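Local coordinates for MlnE (Bacillus amyloliquefaciens subsp. plantarum, PDB 5D2E), which carries an N-terminal B-type ketoreductase that binds NADP, one part of a much larger protein of the macrolactin polyketide assembly line, at residues Lys443-Gly455 against Leu472-Phe484. Sequence-based numbering, arbitrary orientation.
Sequences KTLSINWPLWDAG and LELLSAQAGLAAF. With NAP (NADP nicotinamide-adenine-dinucleotide phosphate), chain B.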
# COMPACT_ATOMS: atom_id res chain seq x y z
N LYS A 443 -19.43 2.24 3.89
CA LYS A 443 -18.19 2.60 4.51
C LYS A 443 -17.04 1.91 3.75
O LYS A 443 -17.17 0.72 3.39
CB LYS A 443 -18.18 2.23 5.99
CG LYS A 443 -16.85 2.57 6.65
CD LYS A 443 -16.91 3.10 8.06
CE LYS A 443 -15.62 3.79 8.46
NZ LYS A 443 -15.35 5.17 7.99
N THR A 444 -16.03 2.69 3.41
CA THR A 444 -14.79 2.20 2.83
C THR A 444 -13.71 2.40 3.88
O THR A 444 -13.57 3.47 4.44
CB THR A 444 -14.44 2.99 1.56
OG1 THR A 444 -15.34 2.60 0.55
CG2 THR A 444 -13.04 2.67 1.07
N LEU A 445 -12.93 1.33 4.19
CA LEU A 445 -11.91 1.47 5.20
C LEU A 445 -10.77 0.49 4.92
O LEU A 445 -11.02 -0.66 4.54
CB LEU A 445 -12.50 1.13 6.55
CG LEU A 445 -11.54 1.04 7.72
CD1 LEU A 445 -10.89 2.37 8.04
CD2 LEU A 445 -12.23 0.53 8.96
N SER A 446 -9.55 0.98 5.04
CA SER A 446 -8.39 0.16 5.05
C SER A 446 -7.81 0.27 6.44
O SER A 446 -7.56 1.38 6.90
CB SER A 446 -7.32 0.65 4.03
OG SER A 446 -6.19 -0.27 3.96
N ILE A 447 -7.55 -0.89 7.08
CA ILE A 447 -6.95 -0.92 8.40
C ILE A 447 -5.51 -1.44 8.35
O ILE A 447 -5.28 -2.56 7.90
CB ILE A 447 -7.73 -1.84 9.37
CG1 ILE A 447 -9.17 -1.40 9.45
CG2 ILE A 447 -7.04 -1.85 10.73
CD1 ILE A 447 -10.12 -2.38 10.17
N ASN A 448 -4.55 -0.62 8.77
CA ASN A 448 -3.17 -1.06 8.79
C ASN A 448 -2.94 -1.82 10.15
O ASN A 448 -2.59 -1.21 11.21
CB ASN A 448 -2.25 0.08 8.73
CG ASN A 448 -2.40 0.91 7.45
OD1 ASN A 448 -2.97 1.99 7.50
ND2 ASN A 448 -1.82 0.45 6.35
N TRP A 449 -3.18 -3.11 10.09
CA TRP A 449 -2.96 -3.98 11.26
C TRP A 449 -1.48 -4.24 11.58
O TRP A 449 -0.68 -4.44 10.69
CB TRP A 449 -3.55 -5.33 10.98
CG TRP A 449 -5.01 -5.41 10.86
CD1 TRP A 449 -5.71 -5.86 9.75
CD2 TRP A 449 -6.00 -5.08 11.83
NE1 TRP A 449 -7.02 -5.83 10.00
CE2 TRP A 449 -7.25 -5.36 11.27
CE3 TRP A 449 -5.96 -4.61 13.15
CZ2 TRP A 449 -8.47 -5.21 11.98
CZ3 TRP A 449 -7.18 -4.50 13.89
CH2 TRP A 449 -8.42 -4.73 13.27
N PRO A 450 -1.12 -4.23 12.87
CA PRO A 450 0.15 -4.73 13.30
C PRO A 450 0.08 -6.27 13.42
O PRO A 450 -0.93 -6.89 13.04
CB PRO A 450 0.31 -4.06 14.64
CG PRO A 450 -1.07 -4.20 15.19
CD PRO A 450 -2.02 -4.09 14.01
N LEU A 451 1.16 -6.88 13.93
CA LEU A 451 1.19 -8.35 14.20
C LEU A 451 0.23 -8.71 15.31
O LEU A 451 0.17 -8.03 16.36
CB LEU A 451 2.57 -8.84 14.61
CG LEU A 451 3.49 -9.01 13.43
CD1 LEU A 451 4.91 -9.27 13.96
CD2 LEU A 451 2.96 -10.14 12.54
N TRP A 452 -0.59 -9.69 15.02
CA TRP A 452 -1.56 -10.20 15.96
C TRP A 452 -1.00 -11.48 16.64
O TRP A 452 -0.21 -12.20 16.06
CB TRP A 452 -2.79 -10.66 15.30
CG TRP A 452 -3.68 -9.66 14.70
CD1 TRP A 452 -3.36 -8.82 13.69
CD2 TRP A 452 -5.05 -9.45 15.01
NE1 TRP A 452 -4.46 -8.06 13.36
CE2 TRP A 452 -5.53 -8.44 14.13
CE3 TRP A 452 -5.95 -10.02 15.93
CZ2 TRP A 452 -6.84 -8.00 14.15
CZ3 TRP A 452 -7.26 -9.59 15.94
CH2 TRP A 452 -7.71 -8.58 15.06
N ASP A 453 -1.46 -11.69 17.87
CA ASP A 453 -1.32 -12.95 18.64
C ASP A 453 -2.66 -13.70 18.44
O ASP A 453 -3.53 -13.69 19.32
CB ASP A 453 -1.11 -12.53 20.10
CG ASP A 453 -0.86 -13.68 21.04
OD1 ASP A 453 -0.42 -14.74 20.59
OD2 ASP A 453 -1.07 -13.46 22.25
N ALA A 454 -2.85 -14.26 17.24
CA ALA A 454 -4.11 -14.94 16.82
C ALA A 454 -3.98 -15.45 15.37
O ALA A 454 -3.27 -14.85 14.54
CB ALA A 454 -5.34 -14.04 16.96
N GLY A 455 -4.66 -16.57 15.09
CA GLY A 455 -4.56 -17.30 13.82
C GLY A 455 -4.01 -18.69 14.05
O GLY A 455 -2.81 -18.85 14.26
N LEU A 472 6.88 -2.45 21.48
CA LEU A 472 5.63 -2.87 20.88
C LEU A 472 5.24 -4.21 21.47
O LEU A 472 6.06 -4.87 22.08
CB LEU A 472 5.78 -2.96 19.37
CG LEU A 472 6.23 -1.66 18.67
CD1 LEU A 472 6.59 -1.87 17.19
CD2 LEU A 472 5.14 -0.64 18.77
N GLU A 473 3.99 -4.58 21.29
CA GLU A 473 3.45 -5.81 21.79
C GLU A 473 2.57 -6.38 20.72
O GLU A 473 2.05 -5.64 19.91
CB GLU A 473 2.58 -5.54 23.02
CG GLU A 473 3.41 -5.20 24.25
CD GLU A 473 2.56 -4.83 25.46
OE1 GLU A 473 1.61 -5.58 25.80
OE2 GLU A 473 2.86 -3.77 26.06
N LEU A 474 2.36 -7.68 20.76
CA LEU A 474 1.42 -8.31 19.88
C LEU A 474 0.01 -7.82 20.20
O LEU A 474 -0.31 -7.48 21.34
CB LEU A 474 1.50 -9.83 20.00
CG LEU A 474 2.75 -10.56 19.50
CD1 LEU A 474 2.71 -12.02 19.95
CD2 LEU A 474 2.88 -10.50 18.00
N LEU A 475 -0.81 -7.74 19.17
CA LEU A 475 -2.20 -7.36 19.33
C LEU A 475 -3.02 -8.63 19.67
O LEU A 475 -3.05 -9.56 18.91
CB LEU A 475 -2.71 -6.73 18.02
CG LEU A 475 -4.17 -6.26 17.92
CD1 LEU A 475 -4.41 -5.13 18.89
CD2 LEU A 475 -4.49 -5.80 16.49
N SER A 476 -3.71 -8.63 20.80
CA SER A 476 -4.50 -9.80 21.17
C SER A 476 -5.77 -9.81 20.36
O SER A 476 -6.23 -8.76 19.89
CB SER A 476 -4.85 -9.73 22.68
OG SER A 476 -5.82 -8.74 23.00
N ALA A 477 -6.36 -11.00 20.22
CA ALA A 477 -7.62 -11.18 19.50
C ALA A 477 -8.70 -10.18 19.91
O ALA A 477 -9.34 -9.56 19.06
CB ALA A 477 -8.15 -12.59 19.71
N GLN A 478 -8.93 -10.03 21.20
CA GLN A 478 -9.96 -9.12 21.67
C GLN A 478 -9.65 -7.65 21.42
O GLN A 478 -10.51 -6.89 21.12
CB GLN A 478 -10.24 -9.34 23.17
CG GLN A 478 -11.03 -10.64 23.40
CD GLN A 478 -12.39 -10.59 22.70
OE1 GLN A 478 -13.16 -9.64 22.91
NE2 GLN A 478 -12.66 -11.55 21.86
N ALA A 479 -8.42 -7.26 21.69
CA ALA A 479 -8.00 -5.92 21.44
C ALA A 479 -8.19 -5.54 19.93
O ALA A 479 -8.56 -4.40 19.64
CB ALA A 479 -6.56 -5.82 21.81
N GLY A 480 -7.91 -6.49 19.04
CA GLY A 480 -7.95 -6.30 17.59
C GLY A 480 -9.39 -6.22 17.14
O GLY A 480 -9.75 -5.36 16.37
N LEU A 481 -10.23 -7.12 17.67
CA LEU A 481 -11.66 -7.02 17.40
C LEU A 481 -12.24 -5.74 17.83
O LEU A 481 -13.04 -5.12 17.10
CB LEU A 481 -12.47 -8.15 18.04
CG LEU A 481 -12.14 -9.45 17.39
CD1 LEU A 481 -12.67 -10.59 18.26
CD2 LEU A 481 -12.64 -9.54 15.95
N ALA A 482 -11.83 -5.26 19.00
CA ALA A 482 -12.36 -4.01 19.46
C ALA A 482 -11.82 -2.79 18.64
O ALA A 482 -12.49 -1.76 18.55
CB ALA A 482 -12.01 -3.80 20.90
N ALA A 483 -10.57 -2.87 18.19
CA ALA A 483 -9.99 -1.80 17.36
C ALA A 483 -10.80 -1.72 16.05
O ALA A 483 -11.10 -0.63 15.57
CB ALA A 483 -8.52 -2.04 17.12
N PHE A 484 -11.19 -2.86 15.51
CA PHE A 484 -12.03 -2.92 14.34
C PHE A 484 -13.36 -2.27 14.62
O PHE A 484 -13.81 -1.40 13.87
CB PHE A 484 -12.26 -4.34 13.96
CG PHE A 484 -13.34 -4.53 12.95
CD1 PHE A 484 -13.08 -4.32 11.62
CD2 PHE A 484 -14.64 -4.90 13.34
CE1 PHE A 484 -14.05 -4.47 10.69
CE2 PHE A 484 -15.61 -5.06 12.39
CZ PHE A 484 -15.31 -4.82 11.06
PA NAP B . -3.57 -16.28 6.59
O1A NAP B . -4.09 -17.19 7.74
O2A NAP B . -2.57 -16.76 5.55
O5B NAP B . -4.92 -15.94 5.79
C5B NAP B . -4.83 -15.31 4.51
C4B NAP B . -5.74 -16.14 3.64
O4B NAP B . -5.71 -15.56 2.31
C3B NAP B . -5.31 -17.62 3.46
O3B NAP B . -6.25 -18.50 4.09
C2B NAP B . -5.33 -17.84 1.94
O2B NAP B . -5.94 -19.06 1.61
C1B NAP B . -6.08 -16.60 1.43
N9A NAP B . -5.70 -16.16 0.09
C8A NAP B . -4.43 -15.84 -0.37
N7A NAP B . -4.45 -15.53 -1.71
C5A NAP B . -5.74 -15.57 -2.09
C6A NAP B . -6.46 -15.37 -3.32
N6A NAP B . -5.74 -14.97 -4.42
N1A NAP B . -7.85 -15.61 -3.34
C2A NAP B . -8.49 -16.00 -2.22
N3A NAP B . -7.87 -16.21 -1.03
C4A NAP B . -6.55 -16.03 -0.91
O3 NAP B . -3.02 -14.87 7.18
PN NAP B . -3.67 -14.00 8.39
O1N NAP B . -2.67 -13.89 9.53
O2N NAP B . -5.10 -14.44 8.49
O5D NAP B . -3.76 -12.48 7.82
C5D NAP B . -4.94 -12.19 7.02
C4D NAP B . -4.87 -10.78 6.40
O4D NAP B . -4.57 -9.78 7.36
C3D NAP B . -3.75 -10.74 5.36
O3D NAP B . -4.21 -10.06 4.21
C2D NAP B . -2.60 -10.02 6.05
O2D NAP B . -1.72 -9.36 5.11
C1D NAP B . -3.32 -9.09 7.07
N1N NAP B . -2.45 -8.84 8.24
C2N NAP B . -2.23 -9.82 9.20
C3N NAP B . -1.40 -9.64 10.32
C7N NAP B . -1.19 -10.76 11.38
O7N NAP B . -0.41 -10.59 12.32
N7N NAP B . -1.86 -11.92 11.36
C4N NAP B . -0.74 -8.41 10.44
C5N NAP B . -0.93 -7.44 9.45
C6N NAP B . -1.80 -7.66 8.37
P2B NAP B . -5.66 -19.89 0.23
O1X NAP B . -4.18 -20.22 0.14
O2X NAP B . -6.59 -21.14 0.32
O3X NAP B . -6.06 -18.96 -0.89
O HOH W 1 1.97 -5.89 17.19
O HOH W 2 -4.95 -13.14 21.47
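The carbonyl oxygen of L451 is gripped twice: the amide of L475 reaches its O in the carbonyl plane (N to O 3.0 Å), and a water shared with E473 O lies within hydrogen-bonding distance as a second partner. Two residues on, the amide N of D453 binds L475 O at 2.9 Å, its approach tilted 35° above the carbonyl plane. Together the two bonds form a short parallel bridge, which illustrates how a Rossmann-fold ketoreductase lets backbone pairing hold a cofactor loop: W452, the residue paired with L475 and flanked by L451 and D453, directs its own N-H the other way, its N donating to the nicotinamide carboxamide oxygen O7N of NADP at 2.9 Å, nearly straight at 171°.

Side chains close the gap between this bridge and helix 477-488. L475, its CG anti to the backbone N (chi1 179°), lies alongside W452 and lays methyl CD2 over the face of the indole, 3.9 Å from the centroid of the five-membered ring, a CH-pi contact. The same methyl touches W449 CE3 and P450 CD. Beyond it the six-membered ring of W452 reaches the helix, where CH2 comes within 3.4 Å of G480 CA. L285 and L288 of helix 284-296 also touch W452.

W449 fills the next layer. W452 CZ2 sits over one face of its indole, toward the rim, while I447 CG2 covers the centre of the opposite face and F484 CB meets the edge. Away from the cofactor, S476 OG caps the start of the helix by accepting from A479 N, and a second water, accepting from A477 N, donates to D453 O at 2.6 Å.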